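Local coordinates for RNA-binding protein RMD9, mitochondrial (Saccharomyces cerevisiae S288C, PDB 7A9X), which binds a dodecamer motif in the 3'-UTRs of yeast mitochondrial mRNAs and takes part in their processing or stability, at residues Y282-H287 with Y314-Q319; S289-S294 with S302-I307; G250-F255 with E262-L267. All blocks are in the same frame, centred on the assembly; numbering follows the deposited sequence.

Overall arrangement
The three contacts sit side by side in the helical repeat array, on the same side of the chain's centre. Contact 3 comes first along the chain and pairs helices 245-257 and 261-270, both within PPR3. Contact 2 pairs helices 281-292 and 297-308 of PPR4. Contact 1 brings the loop before helix 320-334 back onto helix 281-292, so its two segments enclose contact 2 in sequence. The centres of contacts 1 and 2 lie about 10 Å apart. Those of contacts 2 and 3 are about 14 Å apart, and those of 1 and 3 about 15 Å. Successive helices thus form one continuous core, and contact 1 meets the bound RNA directly.

Contact 1: Y282-H287 with Y314-Q319; sequences YLIETH and YKIILQ. With nucleotides of chain B.
His287 ND1 and Tyr314 OH form the hydrogen bond of this contact, at 2.7 Å. It is nearly straight, at 162°, and either atom could be the donor. The hydroxyl lies in the plane of the imidazole, at its edge. The two rings meet rim to rim, with planes 81° apart. His287 NE2 has a partner of its own in the backbone O of Phe303, so both ring nitrogens are engaged and the imidazole is held against rotation. Ile316 CD1 comes over one face of the His287 ring, 3.9 Å from its centroid. Ile316 CG1 lies anti to the backbone N (chi1 180°), which puts it against Ile284 CG2 at 4.0 Å. Leu283 CB sits over the centre of one face of the Tyr314 ring, 3.9 Å from the centroid, and Leu283 CD1 touches CD2 of the same ring.

Beyond this apolar patch both segments reach RNA. The ribose O2' of A4 of chain B lies 3.2 Å above the plane of the Tyr282 ring, over its centre, and 3.0 Å from Tyr282 N. Ile317 CG2 packs 3.6 Å from N6 of A7 of chain B. This segment pair therefore forms part of the RNA-binding surface of the PPR array. The segment 314-319 is the loop between helices 297-308 and 320-334, with Gln319 as N-cap of the latter. Phe268 of helix 261-270 packs on Leu283 and Tyr314, while Ile307 of helix 297-308 packs on His287 and Ile316.

Contact 2: S289-S294 with S302-I307; sequences SFIGDS and SFFDKI
Phe290 CG lies anti to its carbonyl carbon (chi1 -80°), which places it against CE1 and CZ of the Phe303 ring. The rings form an offset stack with centroids 4.3 Å apart and planes only 10° from parallel. Phe303 CZ comes over the Phe290 ring toward its rim, and Phe290 CB covers a face of the Phe303 ring, 3.7 Å from CG. Ile291 is extended. Its CG1 meets Phe303 CB at 3.7 Å, and its CD1 runs on to Ile307 CD1 at 3.6 Å. The same methyl lies 3.6 Å from the backbone O of Phe303. Ile291 CG2 adds a looser touch on Phe304 CB.

At the C-terminal end of helix 281-292, two side-chain bonds tie the chain back on itself. Ser294 OG gives a hydrogen bond to Phe290 O at 2.8 Å, and Ser289 OG one to Asp293 OD2 on its anti lone pair, at 3.0 Å. The two segments belong to the helical hairpin of PPR4, an antiparallel pair typical of pentatricopeptide repeats. Phe268 of helix 261-270 meets the Phe290 ring edge-to-face, and His287 does the same to Phe303. Leu265 also packs on both stacked rings, so PPR3 and PPR4 share this aromatic core. All the touching residues are buried, and the side chains that meet across the hairpin are carbon against carbon. Residues 289-294 and 302-307 are therefore held together by shape and hydrophobic burial, and a polar tie between the helices comes one turn earlier, from His287 NE2 to the backbone O of Phe303.

Contact 3: G250-F255 with E262-L267; sequences GLIKVF and EKALSL
The helical hairpin of PPR3 is closed here, with Phe255 and Ile252 of its first helix facing Lys263, Ala264 and Leu267 of its second. The short segments run antiparallel, with an angle of 157° between their directions and axes 8.2 Å apart. The backbones come nearest at Ile252 and Ala264, where the CA atoms are 4.6 Å apart. The small alanine side chain permits this approach, and its CB packs against Phe255 CB at 3.8 Å. Phe255 CG lies anti to its carbonyl carbon (chi1 -74°), which brings it up to Lys263 CB on the second helix. That CB covers one face of the Phe255 ring, 4.0 Å from the ring centroid and toward the rim. Lys263 CD continues over the ring near CZ and CE1. The amino end of this lysine turns off to a salt bridge with Asp260, so its aliphatic part lies on the aromatic face while its charge is met elsewhere.

Such two-helix units stack in a PPR protein to build the solenoid that holds RNA. This one is flanked by helix 209-223, whose Leu216 touches Leu251, and by helix 281-292, whose Thr286 and Phe290 touch Ile252. Leu267 CD1 lies in the plane of the Phe255 ring, at its edge, 3.7 Å from CD2. It also meets Leu251 CG at 3.7 Å. An alanine in place of Phe255 would probably open a gap between the helices, leaving Lys263 CB and CD without the ring beneath them and Leu267 CD1 without its edge contact. The side chains of Ile252 and Leu267 lie alongside each other, pointing opposite ways, and Ile252 CG1 touches Leu267 CB at 3.6 Å. The same CG1 lies 3.7 Å from the backbone O of Ala264.

Contact 1: Y282-H287 with Y314-Q319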
# COMPACT_ATOMS: atom_id res chain seq x y z
N TYR A 282 -9.01 -14.43 -14.00
CA TYR A 282 -10.27 -14.45 -13.27
C TYR A 282 -10.25 -15.49 -12.16
O TYR A 282 -10.86 -15.29 -11.10
CB TYR A 282 -11.43 -14.72 -14.24
CG TYR A 282 -11.54 -13.72 -15.37
CD1 TYR A 282 -12.12 -12.48 -15.16
CD2 TYR A 282 -11.09 -14.03 -16.64
CE1 TYR A 282 -12.23 -11.56 -16.18
CE2 TYR A 282 -11.20 -13.12 -17.68
CZ TYR A 282 -11.77 -11.88 -17.44
OH TYR A 282 -11.89 -10.97 -18.46
N LEU A 283 -9.55 -16.61 -12.38
CA LEU A 283 -9.42 -17.63 -11.34
C LEU A 283 -8.52 -17.17 -10.21
O LEU A 283 -8.66 -17.64 -9.08
CB LEU A 283 -8.89 -18.93 -11.94
CG LEU A 283 -9.83 -19.63 -12.92
CD1 LEU A 283 -9.11 -20.76 -13.64
CD2 LEU A 283 -11.05 -20.15 -12.18
N ILE A 284 -7.59 -16.25 -10.49
CA ILE A 284 -6.71 -15.74 -9.43
C ILE A 284 -7.49 -14.84 -8.48
O ILE A 284 -7.40 -14.98 -7.26
CB ILE A 284 -5.51 -15.00 -10.04
CG1 ILE A 284 -4.76 -15.88 -11.03
CG2 ILE A 284 -4.56 -14.54 -8.94
CD1 ILE A 284 -3.57 -15.18 -11.64
N GLU A 285 -8.26 -13.90 -9.04
CA GLU A 285 -9.03 -12.98 -8.21
C GLU A 285 -10.01 -13.74 -7.31
O GLU A 285 -10.10 -13.47 -6.11
CB GLU A 285 -9.79 -11.97 -9.08
CG GLU A 285 -8.92 -10.94 -9.76
CD GLU A 285 -9.72 -9.71 -10.16
OE1 GLU A 285 -9.77 -8.75 -9.37
OE2 GLU A 285 -10.31 -9.72 -11.27
N THR A 286 -10.76 -14.68 -7.89
CA THR A 286 -11.74 -15.42 -7.10
C THR A 286 -11.06 -16.28 -6.04
O THR A 286 -11.46 -16.27 -4.87
CB THR A 286 -12.63 -16.27 -8.01
OG1 THR A 286 -11.81 -17.04 -8.89
CG2 THR A 286 -13.55 -15.38 -8.82
N HIS A 287 -10.02 -17.02 -6.43
CA HIS A 287 -9.28 -17.85 -5.47
C HIS A 287 -8.79 -17.01 -4.30
O HIS A 287 -9.01 -17.36 -3.13
CB HIS A 287 -8.12 -18.55 -6.17
CG HIS A 287 -7.45 -19.60 -5.33
ND1 HIS A 287 -7.24 -20.88 -5.78
CD2 HIS A 287 -6.93 -19.55 -4.08
CE1 HIS A 287 -6.63 -21.58 -4.84
NE2 HIS A 287 -6.43 -20.80 -3.80
N TYR A 314 -3.64 -23.72 -12.35
CA TYR A 314 -3.25 -22.41 -12.84
C TYR A 314 -2.23 -21.79 -11.89
O TYR A 314 -2.20 -22.10 -10.69
CB TYR A 314 -4.46 -21.48 -12.98
CG TYR A 314 -5.34 -21.44 -11.75
CD1 TYR A 314 -5.07 -20.57 -10.70
CD2 TYR A 314 -6.44 -22.28 -11.64
CE1 TYR A 314 -5.87 -20.54 -9.57
CE2 TYR A 314 -7.25 -22.25 -10.52
CZ TYR A 314 -6.96 -21.39 -9.49
OH TYR A 314 -7.77 -21.37 -8.38
N LYS A 315 -1.39 -20.91 -12.43
CA LYS A 315 -0.48 -20.15 -11.60
C LYS A 315 -1.26 -19.19 -10.72
O LYS A 315 -2.34 -18.72 -11.07
CB LYS A 315 0.50 -19.36 -12.47
CG LYS A 315 1.27 -20.19 -13.48
CD LYS A 315 1.68 -19.32 -14.65
CE LYS A 315 2.64 -18.22 -14.23
NZ LYS A 315 4.03 -18.72 -14.14
N ILE A 316 -0.70 -18.90 -9.55
CA ILE A 316 -1.33 -17.96 -8.63
C ILE A 316 -0.26 -17.40 -7.71
O ILE A 316 0.61 -18.13 -7.21
CB ILE A 316 -2.48 -18.63 -7.84
CG1 ILE A 316 -3.12 -17.63 -6.88
CG2 ILE A 316 -1.99 -19.88 -7.12
CD1 ILE A 316 -4.54 -17.98 -6.50
N ILE A 317 -0.31 -16.10 -7.50
CA ILE A 317 0.57 -15.42 -6.56
C ILE A 317 -0.06 -15.47 -5.18
O ILE A 317 -1.29 -15.46 -5.03
CB ILE A 317 0.83 -13.96 -7.01
CG1 ILE A 317 -0.48 -13.17 -7.02
CG2 ILE A 317 1.47 -13.94 -8.39
CD1 ILE A 317 -0.32 -11.70 -7.35
N LEU A 318 0.78 -15.56 -4.16
CA LEU A 318 0.32 -15.44 -2.78
C LEU A 318 0.32 -13.96 -2.43
O LEU A 318 1.22 -13.44 -1.77
CB LEU A 318 1.20 -16.25 -1.84
CG LEU A 318 0.67 -16.43 -0.41
CD1 LEU A 318 -0.60 -17.27 -0.42
CD2 LEU A 318 1.72 -17.05 0.50
N GLN A 319 -0.70 -13.26 -2.93
CA GLN A 319 -0.78 -11.81 -2.80
C GLN A 319 -0.80 -11.42 -1.32
O GLN A 319 -1.68 -11.86 -0.57
CB GLN A 319 -2.04 -11.29 -3.50
CG GLN A 319 -1.99 -9.82 -3.88
CD GLN A 319 -3.29 -9.33 -4.51
OE1 GLN A 319 -3.27 -8.62 -5.51
NE2 GLN A 319 -4.42 -9.71 -3.92
P A B 4 -7.49 -7.39 -20.47
OP1 A B 4 -8.64 -6.50 -20.76
OP2 A B 4 -6.14 -6.81 -20.28
O5' A B 4 -7.80 -8.24 -19.15
C5' A B 4 -8.99 -9.00 -19.01
C4' A B 4 -8.76 -10.22 -18.14
O4' A B 4 -7.97 -11.20 -18.86
C3' A B 4 -7.99 -9.98 -16.86
O3' A B 4 -8.79 -9.46 -15.81
C2' A B 4 -7.42 -11.36 -16.56
O2' A B 4 -8.41 -12.21 -15.99
C1' A B 4 -7.10 -11.86 -17.97
N9 A B 4 -5.71 -11.53 -18.34
C8 A B 4 -5.28 -10.59 -19.25
N7 A B 4 -3.98 -10.52 -19.35
C5 A B 4 -3.52 -11.47 -18.45
C6 A B 4 -2.22 -11.88 -18.08
N6 A B 4 -1.11 -11.36 -18.61
N1 A B 4 -2.11 -12.85 -17.15
C2 A B 4 -3.23 -13.36 -16.62
N3 A B 4 -4.50 -13.06 -16.88
C4 A B 4 -4.57 -12.10 -17.82
P A B 7 -1.32 -4.61 -6.38
OP1 A B 7 -2.79 -4.58 -6.23
OP2 A B 7 -0.60 -3.38 -6.81
O5' A B 7 -0.67 -5.10 -5.01
C5' A B 7 -1.45 -5.66 -3.96
C4' A B 7 -0.58 -6.13 -2.82
O4' A B 7 -0.02 -7.43 -3.16
C3' A B 7 0.61 -5.24 -2.50
O3' A B 7 0.94 -5.36 -1.12
C2' A B 7 1.72 -5.87 -3.33
O2' A B 7 3.03 -5.56 -2.90
C1' A B 7 1.39 -7.35 -3.18
N9 A B 7 1.88 -8.18 -4.29
C8 A B 7 1.90 -7.87 -5.62
N7 A B 7 2.40 -8.81 -6.38
C5 A B 7 2.73 -9.82 -5.48
C6 A B 7 3.30 -11.09 -5.65
N6 A B 7 3.66 -11.60 -6.83
N1 A B 7 3.50 -11.84 -4.54
C2 A B 7 3.14 -11.34 -3.35
N3 A B 7 2.60 -10.16 -3.07
C4 A B 7 2.42 -9.44 -4.18
P U B 5 -8.22 -8.33 -14.83
OP1 U B 5 -9.26 -7.99 -13.83
OP2 U B 5 -7.62 -7.26 -15.67
O5' U B 5 -7.04 -9.05 -14.04
C5' U B 5 -7.31 -10.17 -13.22
C4' U B 5 -6.03 -10.75 -12.67
O4' U B 5 -5.23 -11.29 -13.76
C3' U B 5 -5.10 -9.76 -12.00
O3' U B 5 -5.48 -9.45 -10.67
C2' U B 5 -3.75 -10.43 -12.12
O2' U B 5 -3.60 -11.46 -11.15
C1' U B 5 -3.86 -11.08 -13.50
N1 U B 5 -3.30 -10.20 -14.55
C2 U B 5 -1.93 -10.24 -14.71
O2 U B 5 -1.21 -10.96 -14.04
N3 U B 5 -1.44 -9.40 -15.68
C4 U B 5 -2.16 -8.55 -16.49
O4 U B 5 -1.57 -7.86 -17.32
C5 U B 5 -3.58 -8.57 -16.26
C6 U B 5 -4.09 -9.37 -15.32

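Contact 2: S289-S294 with S302-I307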
# COMPACT_ATOMS: atom_id res chain seq x y z
N SER A 289 -9.99 -14.24 -3.35
CA SER A 289 -11.16 -13.77 -2.61
C SER A 289 -11.60 -14.79 -1.56
O SER A 289 -12.01 -14.41 -0.46
CB SER A 289 -12.30 -13.45 -3.58
OG SER A 289 -13.40 -12.88 -2.89
N PHE A 290 -11.51 -16.08 -1.88
CA PHE A 290 -11.85 -17.10 -0.89
C PHE A 290 -10.91 -17.04 0.31
O PHE A 290 -11.30 -17.39 1.43
CB PHE A 290 -11.80 -18.50 -1.51
CG PHE A 290 -13.03 -18.86 -2.29
CD1 PHE A 290 -14.20 -19.22 -1.65
CD2 PHE A 290 -12.99 -18.87 -3.68
CE1 PHE A 290 -15.33 -19.56 -2.38
CE2 PHE A 290 -14.12 -19.21 -4.41
CZ PHE A 290 -15.29 -19.56 -3.76
N ILE A 291 -9.67 -16.61 0.10
CA ILE A 291 -8.69 -16.58 1.17
C ILE A 291 -8.88 -15.36 2.05
O ILE A 291 -8.92 -15.46 3.28
CB ILE A 291 -7.26 -16.64 0.59
CG1 ILE A 291 -7.06 -17.94 -0.18
CG2 ILE A 291 -6.22 -16.48 1.69
CD1 ILE A 291 -5.70 -18.05 -0.82
N GLY A 292 -9.00 -14.18 1.44
CA GLY A 292 -9.00 -12.94 2.19
C GLY A 292 -10.36 -12.38 2.53
O GLY A 292 -10.46 -11.47 3.36
N ASP A 293 -11.43 -12.91 1.92
CA ASP A 293 -12.76 -12.37 2.13
C ASP A 293 -13.74 -13.34 2.79
O ASP A 293 -14.78 -12.89 3.27
CB ASP A 293 -13.37 -11.89 0.81
CG ASP A 293 -12.62 -10.72 0.22
OD1 ASP A 293 -12.12 -9.89 1.00
OD2 ASP A 293 -12.52 -10.64 -1.03
N SER A 294 -13.44 -14.63 2.82
CA SER A 294 -14.35 -15.59 3.43
C SER A 294 -14.28 -15.47 4.95
O SER A 294 -13.20 -15.64 5.54
CB SER A 294 -14.02 -17.02 2.99
OG SER A 294 -14.13 -17.15 1.58
N SER A 302 -8.28 -23.62 3.48
CA SER A 302 -8.16 -24.65 2.46
C SER A 302 -7.66 -24.06 1.15
O SER A 302 -6.73 -24.60 0.52
CB SER A 302 -9.50 -25.36 2.26
OG SER A 302 -10.53 -24.45 1.94
N PHE A 303 -8.24 -22.93 0.73
CA PHE A 303 -7.75 -22.26 -0.47
C PHE A 303 -6.34 -21.72 -0.27
O PHE A 303 -5.56 -21.66 -1.24
CB PHE A 303 -8.70 -21.13 -0.86
CG PHE A 303 -9.83 -21.58 -1.74
CD1 PHE A 303 -10.97 -22.16 -1.19
CD2 PHE A 303 -9.76 -21.43 -3.11
CE1 PHE A 303 -12.01 -22.58 -1.99
CE2 PHE A 303 -10.80 -21.85 -3.92
CZ PHE A 303 -11.93 -22.42 -3.36
N PHE A 304 -5.99 -21.33 0.95
CA PHE A 304 -4.62 -20.89 1.23
C PHE A 304 -3.64 -22.05 1.07
O PHE A 304 -2.54 -21.86 0.54
CB PHE A 304 -4.54 -20.29 2.63
CG PHE A 304 -3.14 -19.96 3.08
CD1 PHE A 304 -2.55 -18.77 2.71
CD2 PHE A 304 -2.43 -20.85 3.87
CE1 PHE A 304 -1.26 -18.46 3.12
CE2 PHE A 304 -1.14 -20.55 4.28
CZ PHE A 304 -0.56 -19.35 3.91
N ASP A 305 -4.02 -23.24 1.53
CA ASP A 305 -3.16 -24.41 1.37
C ASP A 305 -3.04 -24.81 -0.09
O ASP A 305 -2.01 -25.35 -0.51
CB ASP A 305 -3.69 -25.58 2.20
CG ASP A 305 -3.72 -25.27 3.69
OD1 ASP A 305 -2.85 -24.51 4.16
OD2 ASP A 305 -4.61 -25.80 4.38
N LYS A 306 -4.09 -24.57 -0.89
CA LYS A 306 -4.03 -24.89 -2.31
C LYS A 306 -2.95 -24.09 -3.03
O LYS A 306 -2.41 -24.56 -4.04
CB LYS A 306 -5.40 -24.65 -2.96
CG LYS A 306 -6.46 -25.63 -2.48
CD LYS A 306 -7.79 -25.41 -3.18
CE LYS A 306 -8.79 -26.50 -2.79
NZ LYS A 306 -10.08 -26.36 -3.51
N ILE A 307 -2.61 -22.90 -2.54
CA ILE A 307 -1.48 -22.16 -3.09
C ILE A 307 -0.17 -22.69 -2.52
O ILE A 307 0.81 -22.88 -3.26
CB ILE A 307 -1.64 -20.66 -2.81
CG1 ILE A 307 -2.95 -20.14 -3.42
CG2 ILE A 307 -0.46 -19.88 -3.37
CD1 ILE A 307 -3.15 -18.65 -3.25

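Contact 3: G250-F255 with E262-L267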
# COMPACT_ATOMS: atom_id res chain seq x y z
N GLY A 250 -17.38 -11.48 -10.31
CA GLY A 250 -18.12 -10.58 -9.45
C GLY A 250 -19.20 -11.28 -8.65
O GLY A 250 -19.42 -10.98 -7.47
N LEU A 251 -19.88 -12.24 -9.28
CA LEU A 251 -20.94 -12.96 -8.59
C LEU A 251 -20.38 -13.87 -7.50
O LEU A 251 -20.97 -14.00 -6.42
CB LEU A 251 -21.77 -13.77 -9.59
CG LEU A 251 -23.16 -14.22 -9.14
CD1 LEU A 251 -23.96 -13.04 -8.62
CD2 LEU A 251 -23.89 -14.89 -10.29
N ILE A 252 -19.22 -14.49 -7.75
CA ILE A 252 -18.57 -15.29 -6.72
C ILE A 252 -18.17 -14.42 -5.54
O ILE A 252 -18.38 -14.79 -4.38
CB ILE A 252 -17.36 -16.03 -7.31
CG1 ILE A 252 -17.82 -17.10 -8.30
CG2 ILE A 252 -16.51 -16.66 -6.21
CD1 ILE A 252 -16.72 -17.60 -9.21
N LYS A 253 -17.61 -13.24 -5.81
CA LYS A 253 -17.17 -12.36 -4.73
C LYS A 253 -18.34 -11.92 -3.87
O LYS A 253 -18.22 -11.86 -2.64
CB LYS A 253 -16.44 -11.15 -5.31
CG LYS A 253 -15.10 -11.47 -5.96
CD LYS A 253 -14.38 -10.21 -6.41
CE LYS A 253 -13.02 -10.54 -6.99
NZ LYS A 253 -12.23 -9.31 -7.32
N VAL A 254 -19.48 -11.60 -4.49
CA VAL A 254 -20.66 -11.22 -3.73
C VAL A 254 -21.08 -12.34 -2.79
O VAL A 254 -21.31 -12.12 -1.59
CB VAL A 254 -21.81 -10.83 -4.68
CG1 VAL A 254 -23.11 -10.67 -3.92
CG2 VAL A 254 -21.47 -9.56 -5.44
N PHE A 255 -21.15 -13.57 -3.32
CA PHE A 255 -21.59 -14.70 -2.52
C PHE A 255 -20.58 -15.08 -1.44
O PHE A 255 -20.97 -15.65 -0.41
CB PHE A 255 -21.86 -15.90 -3.43
CG PHE A 255 -23.14 -15.77 -4.22
CD1 PHE A 255 -24.29 -15.29 -3.61
CD2 PHE A 255 -23.19 -16.11 -5.56
CE1 PHE A 255 -25.47 -15.17 -4.31
CE2 PHE A 255 -24.37 -15.99 -6.27
CZ PHE A 255 -25.51 -15.52 -5.65
N GLU A 262 -21.83 -22.14 -0.94
CA GLU A 262 -22.19 -23.18 -1.91
C GLU A 262 -22.45 -22.58 -3.28
O GLU A 262 -22.06 -23.16 -4.30
CB GLU A 262 -23.41 -23.97 -1.42
CG GLU A 262 -23.10 -24.94 -0.29
CD GLU A 262 -24.19 -25.98 -0.11
OE1 GLU A 262 -25.18 -25.95 -0.87
OE2 GLU A 262 -24.06 -26.82 0.81
N LYS A 263 -23.11 -21.42 -3.34
CA LYS A 263 -23.29 -20.75 -4.62
C LYS A 263 -21.98 -20.16 -5.13
O LYS A 263 -21.75 -20.10 -6.34
CB LYS A 263 -24.35 -19.66 -4.50
CG LYS A 263 -25.75 -20.18 -4.22
CD LYS A 263 -26.78 -19.06 -4.27
CE LYS A 263 -28.18 -19.59 -4.01
NZ LYS A 263 -28.27 -20.32 -2.72
N ALA A 264 -21.10 -19.73 -4.22
CA ALA A 264 -19.80 -19.21 -4.63
C ALA A 264 -18.91 -20.31 -5.19
O ALA A 264 -18.23 -20.12 -6.20
CB ALA A 264 -19.12 -18.51 -3.46
N LEU A 265 -18.91 -21.48 -4.54
CA LEU A 265 -18.09 -22.59 -5.02
C LEU A 265 -18.67 -23.22 -6.28
O LEU A 265 -17.92 -23.73 -7.12
CB LEU A 265 -17.95 -23.65 -3.93
CG LEU A 265 -17.19 -23.21 -2.67
CD1 LEU A 265 -17.42 -24.21 -1.56
CD2 LEU A 265 -15.70 -23.07 -2.96
N SER A 266 -20.00 -23.21 -6.43
CA SER A 266 -20.62 -23.78 -7.62
C SER A 266 -20.27 -22.95 -8.86
O SER A 266 -19.89 -23.50 -9.90
CB SER A 266 -22.13 -23.86 -7.44
OG SER A 266 -22.76 -24.39 -8.60
N LEU A 267 -20.39 -21.63 -8.76
CA LEU A 267 -19.99 -20.77 -9.87
C LEU A 267 -18.49 -20.84 -10.11
O LEU A 267 -18.04 -20.72 -11.26
CB LEU A 267 -20.41 -19.32 -9.59
CG LEU A 267 -21.91 -19.05 -9.43
CD1 LEU A 267 -22.13 -17.74 -8.70
CD2 LEU A 267 -22.60 -19.03 -10.78